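Local coordinates for protein rhizavidin (Rhizobium etli, PDB 3EW1) that binds biotin with high affinity as a dimeric member of the avidin family, at residues Thr64-Ser69 and Thr96-Ser101. Sequence-based numbering, arbitrary orientation.
Sequences TFIAFS and TEIVTS
The Phe68 ring meets Thr100 obliquely, CG2 of Thr100 standing 4.2 Å from Phe68 CE1. Trp85, on the strand that runs between the two segments, stacks on the same ring, while Leu57 and Met27 also touch the Phe68 side chain. With chi1 of Phe68 at 58°, the ring swings across to Thr100, although its CB does not set out straight for 96-101. A second flat group, the Phe65 ring, has Thr64 OG1 of its own segment 3.7 Å above its plane on one side, out near the periphery; the Phe65 ring takes no part in the contact and packs instead on Tyr106 of the second subunit.

Further along, Ile66 and Ile98 touch through their branch methyls, CG2 to CG2 at 3.8 Å, the side chains crossing at about a right angle. Ile98 CG2 lies anti to the backbone N, which carries it toward Ile66. The CA atoms of Ile66 and Ile98 are 8.5 Å apart, too far for backbone pairing, and no hydrogen bond joins the segments. Thr100 divides its two branches: the methyl goes to Phe68, and OG1 hydrogen-bonds the backbone O of Asp119, a biotin-binding residue.

All four touching residues are buried. Strands 65-71 and 95-108 are next-but-one neighbours, each antiparallel to 78-92 between them, and Ile66, Phe68, Ile98 and Thr100 reach inward past that strand, into the interior of the eight-stranded antiparallel avidin barrel. Phe68 also lies about 5 Å, side chain to side chain, from the biotin-binding Tyr41, which with Asp119 places the contact beside the biotin pocket.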
ATOM      1  N   THR B  64      -9.271   6.592 -10.540  1.00 19.37           N
ATOM      2  CA  THR B  64     -10.160   5.730  -9.771  1.00 21.21           C
ATOM      3  C   THR B  64      -9.440   4.546  -9.149  1.00 20.61           C
ATOM      4  O   THR B  64     -10.059   3.712  -8.489  1.00 22.28           O
ATOM      5  CB  THR B  64     -11.295   5.149 -10.644  1.00 21.70           C
ATOM      6  OG1 THR B  64     -10.736   4.440 -11.757  1.00 24.33           O
ATOM      7  CG2 THR B  64     -12.187   6.256 -11.169  1.00 23.76           C
ATOM      8  N   PHE B  65      -8.141   4.438  -9.412  1.00 19.45           N
ATOM      9  CA  PHE B  65      -7.338   3.308  -8.931  1.00 18.58           C
ATOM     10  C   PHE B  65      -6.697   3.564  -7.590  1.00 18.55           C
ATOM     11  O   PHE B  65      -6.352   4.694  -7.262  1.00 18.39           O
ATOM     12  CB  PHE B  65      -6.340   2.937  -9.993  1.00 18.51           C
ATOM     13  CG  PHE B  65      -7.019   2.481 -11.275  1.00 19.68           C
ATOM     14  CD1 PHE B  65      -7.160   3.346 -12.352  1.00 22.73           C
ATOM     15  CD2 PHE B  65      -7.544   1.202 -11.380  1.00 19.95           C
ATOM     16  CE1 PHE B  65      -7.815   2.942 -13.501  1.00 23.89           C
ATOM     17  CE2 PHE B  65      -8.184   0.772 -12.539  1.00 23.26           C
ATOM     18  CZ  PHE B  65      -8.328   1.649 -13.609  1.00 20.91           C
ATOM     19  N   ILE B  66      -6.599   2.501  -6.795  1.00 17.02           N
ATOM     20  CA  ILE B  66      -6.127   2.666  -5.433  1.00 17.96           C
ATOM     21  C   ILE B  66      -5.373   1.439  -5.019  1.00 16.86           C
ATOM     22  O   ILE B  66      -5.692   0.305  -5.376  1.00 16.49           O
ATOM     23  CB  ILE B  66      -7.316   2.931  -4.433  1.00 18.50           C
ATOM     24  CG1 ILE B  66      -6.782   3.227  -3.018  1.00 18.92           C
ATOM     25  CG2 ILE B  66      -8.335   1.783  -4.445  1.00 18.89           C
ATOM     26  CD1 ILE B  66      -7.863   3.686  -2.008  1.00 20.71           C
ATOM     27  N   ALA B  67      -4.339   1.681  -4.229  1.00 17.36           N
ATOM     28  CA  ALA B  67      -3.609   0.573  -3.576  1.00 17.06           C
ATOM     29  C   ALA B  67      -3.385   0.978  -2.132  1.00 17.02           C
ATOM     30  O   ALA B  67      -2.994   2.121  -1.849  1.00 16.51           O
ATOM     31  CB  ALA B  67      -2.297   0.264  -4.305  1.00 19.08           C
ATOM     32  N   PHE B  68      -3.601   0.051  -1.194  1.00 15.88           N
ATOM     33  CA  PHE B  68      -3.403   0.393   0.200  1.00 16.84           C
ATOM     34  C   PHE B  68      -2.885  -0.814   0.968  1.00 15.26           C
ATOM     35  O   PHE B  68      -2.975  -1.966   0.511  1.00 16.87           O
ATOM     36  CB  PHE B  68      -4.660   1.026   0.830  1.00 17.69           C
ATOM     37  CG  PHE B  68      -5.902   0.177   0.773  1.00 17.17           C
ATOM     38  CD1 PHE B  68      -6.743   0.219  -0.345  1.00 21.27           C
ATOM     39  CD2 PHE B  68      -6.246  -0.642   1.833  1.00 17.48           C
ATOM     40  CE1 PHE B  68      -7.913  -0.541  -0.388  1.00 22.09           C
ATOM     41  CE2 PHE B  68      -7.437  -1.402   1.811  1.00 18.79           C
ATOM     42  CZ  PHE B  68      -8.243  -1.357   0.689  1.00 21.33           C
ATOM     43  N   SER B  69      -2.374  -0.547   2.161  1.00 15.59           N
ATOM     44  CA  SER B  69      -1.511  -1.519   2.899  1.00 15.77           C
ATOM     45  C   SER B  69      -1.770  -1.469   4.401  1.00 16.95           C
ATOM     46  O   SER B  69      -1.957  -0.370   4.957  1.00 16.88           O
ATOM     47  CB  SER B  69      -0.038  -1.149   2.678  1.00 16.44           C
ATOM     48  OG  SER B  69       0.346  -1.189   1.311  1.00 18.23           O
ATOM     49  N   THR B  96     -21.035   4.027  -4.173  1.00 26.92           N
ATOM     50  CA  THR B  96     -19.658   3.777  -4.571  1.00 24.66           C
ATOM     51  C   THR B  96     -19.133   2.494  -3.893  1.00 22.94           C
ATOM     52  O   THR B  96     -19.480   2.208  -2.751  1.00 21.14           O
ATOM     53  CB  THR B  96     -18.788   4.948  -4.126  1.00 25.47           C
ATOM     54  OG1 THR B  96     -19.455   6.163  -4.507  1.00 25.90           O
ATOM     55  CG2 THR B  96     -17.445   4.899  -4.804  1.00 23.03           C
ATOM     56  N   GLU B  97     -18.313   1.730  -4.604  1.00 21.51           N
ATOM     57  CA  GLU B  97     -17.681   0.525  -4.027  1.00 22.45           C
ATOM     58  C   GLU B  97     -16.235   0.482  -4.494  1.00 20.95           C
ATOM     59  O   GLU B  97     -15.885   1.066  -5.535  1.00 20.87           O
ATOM     60  CB  GLU B  97     -18.424  -0.781  -4.393  1.00 22.94           C
ATOM     61  CG  GLU B  97     -18.479  -1.092  -5.890  1.00 25.29           C
ATOM     62  CD  GLU B  97     -19.242  -2.394  -6.255  1.00 28.11           C
ATOM     63  OE1 GLU B  97     -19.253  -2.726  -7.474  1.00 32.28           O
ATOM     64  OE2 GLU B  97     -19.828  -3.070  -5.356  1.00 33.23           O
ATOM     65  N   ILE B  98     -15.379  -0.163  -3.703  1.00 20.18           N
ATOM     66  CA  ILE B  98     -14.009  -0.365  -4.153  1.00 18.79           C
ATOM     67  C   ILE B  98     -13.799  -1.847  -4.333  1.00 18.60           C
ATOM     68  O   ILE B  98     -13.981  -2.607  -3.393  1.00 20.44           O
ATOM     69  CB  ILE B  98     -13.006   0.193  -3.119  1.00 18.33           C
ATOM     70  CG1 ILE B  98     -13.298   1.678  -2.843  1.00 19.41           C
ATOM     71  CG2 ILE B  98     -11.549   0.030  -3.595  1.00 20.35           C
ATOM     72  CD1 ILE B  98     -12.493   2.318  -1.668  1.00 17.26           C
ATOM     73  N   VAL B  99     -13.456  -2.255  -5.545  1.00 19.35           N
ATOM     74  CA  VAL B  99     -13.251  -3.652  -5.889  1.00 20.51           C
ATOM     75  C   VAL B  99     -11.754  -3.911  -5.857  1.00 20.12           C
ATOM     76  O   VAL B  99     -10.972  -3.218  -6.538  1.00 21.01           O
ATOM     77  CB  VAL B  99     -13.804  -3.982  -7.305  1.00 20.69           C
ATOM     78  CG1 VAL B  99     -13.487  -5.437  -7.681  1.00 22.08           C
ATOM     79  CG2 VAL B  99     -15.324  -3.754  -7.375  1.00 21.94           C
ATOM     80  N   THR B 100     -11.351  -4.891  -5.046  1.00 20.48           N
ATOM     81  CA  THR B 100      -9.918  -5.137  -4.803  1.00 19.32           C
ATOM     82  C   THR B 100      -9.504  -6.610  -4.867  1.00 20.30           C
ATOM     83  O   THR B 100     -10.326  -7.505  -4.637  1.00 22.19           O
ATOM     84  CB  THR B 100      -9.471  -4.642  -3.390  1.00 20.10           C
ATOM     85  OG1 THR B 100      -9.990  -5.494  -2.373  1.00 22.20           O
ATOM     86  CG2 THR B 100      -9.811  -3.195  -3.105  1.00 20.18           C
ATOM     87  N   SER B 101      -8.221  -6.843  -5.165  1.00 18.66           N
ATOM     88  CA  SER B 101      -7.501  -8.127  -4.888  1.00 19.30           C
ATOM     89  C   SER B 101      -6.548  -7.831  -3.804  1.00 19.22           C
ATOM     90  O   SER B 101      -6.028  -6.717  -3.756  1.00 19.95           O
ATOM     91  CB  SER B 101      -6.694  -8.561  -6.106  1.00 18.58           C
ATOM     92  OG  SER B 101      -7.619  -8.891  -7.160  1.00 23.14           O
TER